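Local coordinates for penicillin-binding protein 2 (Pbp2) (Helicobacter pylori, PDB 5LP5) that probably cross-links peptidoglycan as a penicillin-binding transpeptidase of the cell-wall machinery that sets cell shape, captured here in complex with MreC, at residues Val317-Leu322 / Ser384-Glu389; Glu323-Thr328 / Tyr372-Glu377; Ile378-Leu383 / Gly425-Thr430. One frame throughout, in Å; residues are numbered along the deposited sequence.

Contact 1: residues Val317-Leu322 / Ser384-Glu389; sequences VGLSFL and SKTLRE
Ser320 and Thr386 meet where helix 314-324 packs against helix 380-389 in the helical part of the transpeptidase domain, an example of two small hydroxyl residues sitting at the place where helices meet. The short axes come within 8.7 Å and run at 130°, so the chains travel in largely opposed directions. Thr386 is the most heavily engaged residue of its helix. With OG1 set beside its backbone N (chi1 -67°), its CG2 is turned toward the other helix and comes 3.6 Å from Ser320 CB, while also lying over the chain near Leu319. Beside this methyl contact, Ser320 OG and Thr386 OG1 stand 3.1 Å apart in a weak hydrogen bond. Thr386 OG1 also makes a weak hydrogen bond to Glu323 OE1, one turn further along helix 314-324, so the buried hydroxyl has two modest partners.

Away from this small-residue centre, and still within the buried layer, the packing is thinner. The Leu319 side chain comes no nearer than CD2, 4.4 Å from Thr386 CG2, and is largely taken up by helix 475-493. The exposed side of helix 380-389 is different again: Lys385 and Arg388 turn to solvent, Arg388 forming a salt bridge with Glu394. Glu389, separately, bonds through OE1 to Gln477 NE2.

The start of helix 314-324 carries Lys314 of a likely SxxK motif of penicillin-binding proteins, whose Ser311 lies just before the helix, and Val317 lies near those residues without touching them. The Val317 and Leu387 side chains run alongside one another in the same direction. Leu387 starts obliquely but bends inward at its end, and its methyl CD2 rests 4.1 Å from Val317 CG2.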
# COMPACT_ATOMS: atom_id res chain seq x y z
N VAL A 317 -30.50 -31.38 22.23
CA VAL A 317 -31.73 -31.65 22.98
C VAL A 317 -31.73 -33.10 23.51
O VAL A 317 -31.95 -33.36 24.69
CB VAL A 317 -32.98 -31.44 22.09
CG1 VAL A 317 -34.26 -31.77 22.84
CG2 VAL A 317 -33.05 -30.01 21.57
N GLY A 318 -31.48 -34.04 22.60
CA GLY A 318 -31.35 -35.44 22.95
C GLY A 318 -30.33 -35.63 24.06
O GLY A 318 -30.58 -36.38 25.00
N LEU A 319 -29.19 -34.95 23.96
CA LEU A 319 -28.16 -35.08 24.98
C LEU A 319 -28.68 -34.67 26.37
O LEU A 319 -28.28 -35.25 27.38
CB LEU A 319 -26.91 -34.27 24.60
CG LEU A 319 -25.78 -34.27 25.65
CD1 LEU A 319 -25.21 -35.67 25.84
CD2 LEU A 319 -24.68 -33.29 25.28
N SER A 320 -29.56 -33.68 26.40
CA SER A 320 -30.19 -33.26 27.64
C SER A 320 -31.15 -34.33 28.18
O SER A 320 -31.19 -34.58 29.39
CB SER A 320 -30.96 -31.96 27.44
OG SER A 320 -31.28 -31.36 28.70
N PHE A 321 -31.93 -34.95 27.30
CA PHE A 321 -32.85 -36.02 27.71
C PHE A 321 -32.09 -37.11 28.45
O PHE A 321 -32.43 -37.47 29.58
CB PHE A 321 -33.54 -36.67 26.50
CG PHE A 321 -34.51 -35.79 25.78
CD1 PHE A 321 -35.06 -34.67 26.38
CD2 PHE A 321 -34.90 -36.11 24.49
CE1 PHE A 321 -35.97 -33.88 25.70
CE2 PHE A 321 -35.81 -35.34 23.81
CZ PHE A 321 -36.35 -34.22 24.41
N LEU A 322 -31.08 -37.63 27.77
CA LEU A 322 -30.30 -38.75 28.29
C LEU A 322 -29.65 -38.41 29.61
O LEU A 322 -29.41 -39.28 30.44
CB LEU A 322 -29.20 -39.13 27.30
CG LEU A 322 -29.63 -39.62 25.93
CD1 LEU A 322 -28.43 -39.61 24.99
CD2 LEU A 322 -30.22 -41.01 26.05
N SER A 384 -32.48 -26.01 28.71
CA SER A 384 -31.80 -24.79 28.30
C SER A 384 -30.36 -24.78 28.80
O SER A 384 -29.48 -24.23 28.15
CB SER A 384 -32.55 -23.56 28.80
OG SER A 384 -32.38 -23.41 30.18
N LYS A 385 -30.12 -25.37 29.96
CA LYS A 385 -28.75 -25.51 30.45
C LYS A 385 -27.89 -26.32 29.48
O LYS A 385 -26.80 -25.91 29.13
CB LYS A 385 -28.73 -26.16 31.84
CG LYS A 385 -27.32 -26.16 32.46
CD LYS A 385 -27.33 -26.50 33.94
CE LYS A 385 -25.96 -26.30 34.55
NZ LYS A 385 -26.01 -26.58 36.02
N THR A 386 -28.39 -27.47 29.06
CA THR A 386 -27.65 -28.31 28.12
C THR A 386 -27.41 -27.57 26.79
O THR A 386 -26.27 -27.52 26.30
CB THR A 386 -28.37 -29.67 27.91
OG1 THR A 386 -28.32 -30.44 29.12
CG2 THR A 386 -27.72 -30.48 26.81
N LEU A 387 -28.45 -26.98 26.21
CA LEU A 387 -28.31 -26.20 24.97
C LEU A 387 -27.28 -25.07 25.09
O LEU A 387 -26.51 -24.82 24.17
CB LEU A 387 -29.66 -25.61 24.55
CG LEU A 387 -30.71 -26.59 24.06
CD1 LEU A 387 -32.11 -26.00 24.15
CD2 LEU A 387 -30.40 -27.01 22.63
N ARG A 388 -27.29 -24.36 26.21
CA ARG A 388 -26.37 -23.26 26.47
C ARG A 388 -24.96 -23.76 26.77
O ARG A 388 -23.99 -23.06 26.54
CB ARG A 388 -26.86 -22.41 27.65
CG ARG A 388 -27.98 -21.42 27.30
CD ARG A 388 -28.36 -20.52 28.47
NE ARG A 388 -27.21 -19.69 28.87
CZ ARG A 388 -26.97 -18.43 28.50
NH1 ARG A 388 -27.81 -17.77 27.72
NH2 ARG A 388 -25.86 -17.82 28.93
N GLU A 389 -24.86 -24.98 27.28
CA GLU A 389 -23.56 -25.60 27.49
C GLU A 389 -22.90 -25.99 26.19
O GLU A 389 -21.68 -25.96 26.11
CB GLU A 389 -23.68 -26.84 28.38
CG GLU A 389 -23.79 -26.53 29.86
CD GLU A 389 -24.12 -27.74 30.71
OE1 GLU A 389 -24.23 -28.86 30.15
OE2 GLU A 389 -24.28 -27.57 31.94

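Contact 2: residues Glu323-Thr328 / Tyr372-Glu377; sequences ENLHIT and YKFGLE
Phe374 is met by Leu325 and Ile327, an apolar packing of the extended chain that leaves helix 314-324 on helix 369-377 in the transpeptidase domain. Leu325 is the first residue to abandon helical backbone angles, and from there the chain extends, so that alternate side chains, Leu325 and Ile327, turn the same way while His326 between them does not take part. It is a simple example of an extended segment covering a helix through every second residue.

Along the helix, Tyr372 comes first and has other partners: its hydroxyl bonds to Arg347 O and its side chain rests on Leu428. Lys373 likewise turns elsewhere, its NZ bonding to Pro334 O. Phe374 then carries the contact. Its CG lies beside the backbone N (chi1 -73°), which swings the ring out toward the departing chain, and two adjacent carbons on one flank of the ring do the touching. Leu325 CD1 sits 3.6 Å from Phe374 CD1, and Ile327 CG2 comes 3.7 Å from Phe374 CE1. Both aliphatic chains cross obliquely to the aromatic one. With CG1 of Ile327 set between the backbone N and the carbonyl carbon (chi1 50°), CG2 is the branch left facing the ring, while CD1 lies by Leu322. Further cover for the ring comes from Tyr370, whose plane meets it at about 55°, and from Thr331 and Ile333.

Leu376 packs on helix 424-430. At Glu377 the character changes: the residue is exposed, no polar bond joins the segments, and contact is made largely by its backbone. The second methyl of Leu325, CD2, lies 3.7 Å from Glu377 O.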
# COMPACT_ATOMS: atom_id res chain seq x y z
N GLU A 323 -29.36 -37.13 29.79
CA GLU A 323 -28.65 -36.67 30.97
C GLU A 323 -29.60 -36.51 32.17
O GLU A 323 -29.24 -36.84 33.31
CB GLU A 323 -27.97 -35.36 30.62
CG GLU A 323 -27.15 -34.72 31.72
CD GLU A 323 -26.40 -33.51 31.21
OE1 GLU A 323 -26.63 -33.11 30.04
OE2 GLU A 323 -25.59 -32.97 31.98
N ASN A 324 -30.81 -36.03 31.90
CA ASN A 324 -31.72 -35.59 32.96
C ASN A 324 -32.84 -36.58 33.28
O ASN A 324 -33.38 -36.58 34.39
CB ASN A 324 -32.30 -34.24 32.57
CG ASN A 324 -31.26 -33.13 32.64
OD1 ASN A 324 -30.70 -32.87 33.70
ND2 ASN A 324 -30.99 -32.49 31.50
N LEU A 325 -33.19 -37.42 32.30
CA LEU A 325 -34.27 -38.38 32.46
C LEU A 325 -33.69 -39.76 32.81
O LEU A 325 -32.47 -39.91 32.95
CB LEU A 325 -35.10 -38.44 31.18
CG LEU A 325 -35.69 -37.11 30.67
CD1 LEU A 325 -36.53 -37.33 29.42
CD2 LEU A 325 -36.52 -36.41 31.73
N HIS A 326 -34.56 -40.75 32.97
CA HIS A 326 -34.16 -42.16 33.15
C HIS A 326 -34.41 -42.95 31.87
O HIS A 326 -35.31 -43.79 31.81
CB HIS A 326 -34.96 -42.81 34.28
CG HIS A 326 -34.72 -42.20 35.62
ND1 HIS A 326 -35.38 -41.07 36.06
CD2 HIS A 326 -33.91 -42.57 36.64
CE1 HIS A 326 -34.99 -40.77 37.28
NE2 HIS A 326 -34.09 -41.67 37.65
N ILE A 327 -33.59 -42.67 30.85
CA ILE A 327 -33.75 -43.26 29.51
C ILE A 327 -32.40 -43.44 28.81
O ILE A 327 -31.36 -43.07 29.35
CB ILE A 327 -34.72 -42.43 28.63
CG1 ILE A 327 -34.35 -40.94 28.63
CG2 ILE A 327 -36.16 -42.62 29.10
CD1 ILE A 327 -33.64 -40.49 27.38
N THR A 328 -32.42 -44.05 27.62
CA THR A 328 -31.20 -44.26 26.83
C THR A 328 -31.42 -44.01 25.34
O THR A 328 -32.55 -43.82 24.85
CB THR A 328 -30.63 -45.69 26.97
OG1 THR A 328 -31.55 -46.62 26.39
CG2 THR A 328 -30.37 -46.03 28.42
N TYR A 372 -41.03 -33.96 21.05
CA TYR A 372 -42.27 -33.49 21.66
C TYR A 372 -42.58 -34.28 22.94
O TYR A 372 -42.90 -33.70 23.99
CB TYR A 372 -43.45 -33.60 20.69
CG TYR A 372 -43.47 -32.60 19.53
CD1 TYR A 372 -43.03 -31.29 19.69
CD2 TYR A 372 -43.97 -32.97 18.28
CE1 TYR A 372 -43.05 -30.39 18.64
CE2 TYR A 372 -44.00 -32.08 17.23
CZ TYR A 372 -43.54 -30.79 17.41
OH TYR A 372 -43.57 -29.90 16.36
N LYS A 373 -42.49 -35.60 22.86
CA LYS A 373 -42.90 -36.47 23.97
C LYS A 373 -42.00 -36.33 25.19
O LYS A 373 -42.51 -36.12 26.30
CB LYS A 373 -42.96 -37.93 23.52
CG LYS A 373 -44.30 -38.29 22.90
CD LYS A 373 -44.35 -39.77 22.57
CE LYS A 373 -45.65 -40.16 21.89
NZ LYS A 373 -45.67 -41.61 21.52
N PHE A 374 -40.69 -36.46 25.01
CA PHE A 374 -39.77 -36.34 26.15
C PHE A 374 -39.68 -34.89 26.63
O PHE A 374 -39.29 -34.64 27.78
CB PHE A 374 -38.38 -36.92 25.83
CG PHE A 374 -38.35 -38.42 25.76
CD1 PHE A 374 -38.33 -39.19 26.93
CD2 PHE A 374 -38.36 -39.08 24.53
CE1 PHE A 374 -38.31 -40.59 26.86
CE2 PHE A 374 -38.33 -40.48 24.46
CZ PHE A 374 -38.30 -41.23 25.62
N GLY A 375 -40.05 -33.96 25.75
CA GLY A 375 -40.09 -32.54 26.08
C GLY A 375 -41.15 -32.24 27.13
O GLY A 375 -41.00 -31.30 27.92
N LEU A 376 -42.21 -33.04 27.14
CA LEU A 376 -43.24 -32.98 28.18
C LEU A 376 -42.66 -33.27 29.57
O LEU A 376 -43.08 -32.68 30.58
CB LEU A 376 -44.38 -33.98 27.89
CG LEU A 376 -45.21 -33.70 26.64
CD1 LEU A 376 -46.05 -34.91 26.26
CD2 LEU A 376 -46.10 -32.48 26.85
N GLU A 377 -41.68 -34.17 29.61
CA GLU A 377 -41.12 -34.67 30.87
C GLU A 377 -39.85 -33.92 31.34
O GLU A 377 -39.37 -34.16 32.46
CB GLU A 377 -40.87 -36.19 30.73
CG GLU A 377 -42.11 -37.00 30.29
CD GLU A 377 -41.84 -38.49 30.02
OE1 GLU A 377 -40.75 -39.00 30.37
OE2 GLU A 377 -42.74 -39.15 29.44

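Contact 3: residues Ile378-Leu383 / Gly425-Thr430; sequences ISIEKL and GDTLIT
Asp426 O is gripped twice by one residue: Thr430 N at 3.0 Å completes a regular helical bond, and Thr430 OG1 donates from 2.7 Å. The two donors arrive from opposite faces of the carbonyl plane, the hydroxyl tilted 30° out of it. Thr430 can do this because OG1 folds back beside its own backbone N (chi1 -59°). Thus a buried hydroxyl is satisfied inside its own helix.

The contact proper centres on Thr427. In the helical region of the transpeptidase domain, helix 424-430 presents this residue to the start of helix 380-389, where Ser379 occupies the N-cap position and its OG weakly accepts from Lys382 N. Thr427 stands opposite Ile380, their CA atoms 5.8 Å apart. Its branches divide the work: OG1 bonds to Trp422 NE1 and passes 4.0 Å from Ile380 CB, while CG2 nestles 3.9 Å from Ile378 O, just ahead of the cap. Ile378 CG2 adds a looser methyl contact with the same branch. Further along, Leu383 CD2 comes within 4.3 Å of Thr427 O.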
# COMPACT_ATOMS: atom_id res chain seq x y z
N ILE A 378 -39.31 -33.02 30.51
CA ILE A 378 -38.10 -32.25 30.87
C ILE A 378 -38.44 -30.82 31.24
O ILE A 378 -39.26 -30.18 30.58
CB ILE A 378 -37.04 -32.25 29.72
CG1 ILE A 378 -35.69 -31.70 30.20
CG2 ILE A 378 -37.50 -31.42 28.52
CD1 ILE A 378 -35.03 -32.53 31.27
N SER A 379 -37.80 -30.31 32.29
CA SER A 379 -37.98 -28.91 32.68
C SER A 379 -37.18 -28.02 31.74
O SER A 379 -36.05 -28.36 31.38
CB SER A 379 -37.54 -28.69 34.12
OG SER A 379 -36.17 -28.96 34.28
N ILE A 380 -37.74 -26.88 31.36
CA ILE A 380 -37.06 -25.96 30.46
C ILE A 380 -35.77 -25.46 31.09
O ILE A 380 -34.83 -25.11 30.38
CB ILE A 380 -37.96 -24.76 30.03
CG1 ILE A 380 -37.29 -23.96 28.91
CG2 ILE A 380 -38.26 -23.85 31.21
CD1 ILE A 380 -37.06 -24.73 27.62
N GLU A 381 -35.72 -25.42 32.42
CA GLU A 381 -34.49 -25.00 33.08
C GLU A 381 -33.30 -25.91 32.77
O GLU A 381 -32.20 -25.44 32.54
CB GLU A 381 -34.69 -24.90 34.58
CG GLU A 381 -33.41 -24.52 35.32
CD GLU A 381 -33.61 -23.45 36.41
OE1 GLU A 381 -34.77 -23.01 36.65
OE2 GLU A 381 -32.59 -23.05 37.00
N LYS A 382 -33.54 -27.21 32.76
CA LYS A 382 -32.49 -28.20 32.49
C LYS A 382 -32.13 -28.38 30.99
O LYS A 382 -30.95 -28.48 30.62
CB LYS A 382 -32.86 -29.55 33.12
CG LYS A 382 -32.93 -29.44 34.63
CD LYS A 382 -33.17 -30.77 35.33
CE LYS A 382 -33.09 -30.56 36.83
NZ LYS A 382 -33.26 -31.80 37.63
N LEU A 383 -33.15 -28.41 30.13
CA LEU A 383 -32.95 -28.41 28.69
C LEU A 383 -32.08 -27.21 28.29
O LEU A 383 -31.07 -27.37 27.61
CB LEU A 383 -34.31 -28.34 27.96
CG LEU A 383 -34.32 -28.26 26.43
CD1 LEU A 383 -33.74 -29.54 25.87
CD2 LEU A 383 -35.71 -28.04 25.87
N GLY A 425 -46.16 -25.73 25.83
CA GLY A 425 -46.02 -25.60 24.38
C GLY A 425 -44.70 -24.95 23.98
O GLY A 425 -44.15 -25.26 22.92
N ASP A 426 -44.20 -24.06 24.84
CA ASP A 426 -42.93 -23.35 24.62
C ASP A 426 -41.74 -24.29 24.74
O ASP A 426 -40.82 -24.25 23.92
CB ASP A 426 -42.79 -22.20 25.63
CG ASP A 426 -44.01 -21.28 25.66
OD1 ASP A 426 -44.85 -21.34 24.74
OD2 ASP A 426 -44.15 -20.49 26.62
N THR A 427 -41.76 -25.15 25.76
CA THR A 427 -40.75 -26.20 25.93
C THR A 427 -40.70 -27.08 24.68
O THR A 427 -39.62 -27.47 24.23
CB THR A 427 -41.07 -27.10 27.13
OG1 THR A 427 -41.23 -26.30 28.31
CG2 THR A 427 -39.96 -28.08 27.36
N LEU A 428 -41.87 -27.39 24.13
CA LEU A 428 -41.98 -28.32 23.02
C LEU A 428 -41.52 -27.74 21.71
O LEU A 428 -40.78 -28.40 20.98
CB LEU A 428 -43.41 -28.79 22.86
CG LEU A 428 -43.95 -29.61 24.03
CD1 LEU A 428 -45.36 -30.09 23.69
CD2 LEU A 428 -43.05 -30.79 24.32
N ILE A 429 -41.95 -26.53 21.39
CA ILE A 429 -41.52 -25.89 20.14
C ILE A 429 -40.02 -25.56 20.18
O ILE A 429 -39.33 -25.57 19.15
CB ILE A 429 -42.36 -24.66 19.78
CG1 ILE A 429 -42.09 -24.25 18.32
CG2 ILE A 429 -42.05 -23.50 20.71
CD1 ILE A 429 -43.13 -23.33 17.71
N THR A 430 -39.51 -25.28 21.38
CA THR A 430 -38.09 -25.02 21.58
C THR A 430 -37.27 -26.29 21.42
O THR A 430 -36.16 -26.25 20.90
CB THR A 430 -37.83 -24.35 22.95
OG1 THR A 430 -38.57 -23.11 23.01
CG2 THR A 430 -36.33 -24.06 23.17

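All three contacts belong to one helical cluster of the transpeptidase domain, their centres 10 to 11 Å apart. Contacts 1 and 3 are buried and share helix 380-389, its two segments facing helix 314-324 and helix 424-430 respectively; in both, a threonine has the largest share of the buried surface. Contact 2 lies nearer the surface, uses the end of helix 314-324 and the chain beyond it, and relies on an aromatic ring and aliphatic methyls without a hydrogen bond. Contact 1 joins two hydroxyls across the interface by a weak hydrogen bond, whereas those of contact 3 are satisfied within their own helix or by Trp422. Phe321 CE2, packing on Phe374 CB, bridges contacts 1 and 2.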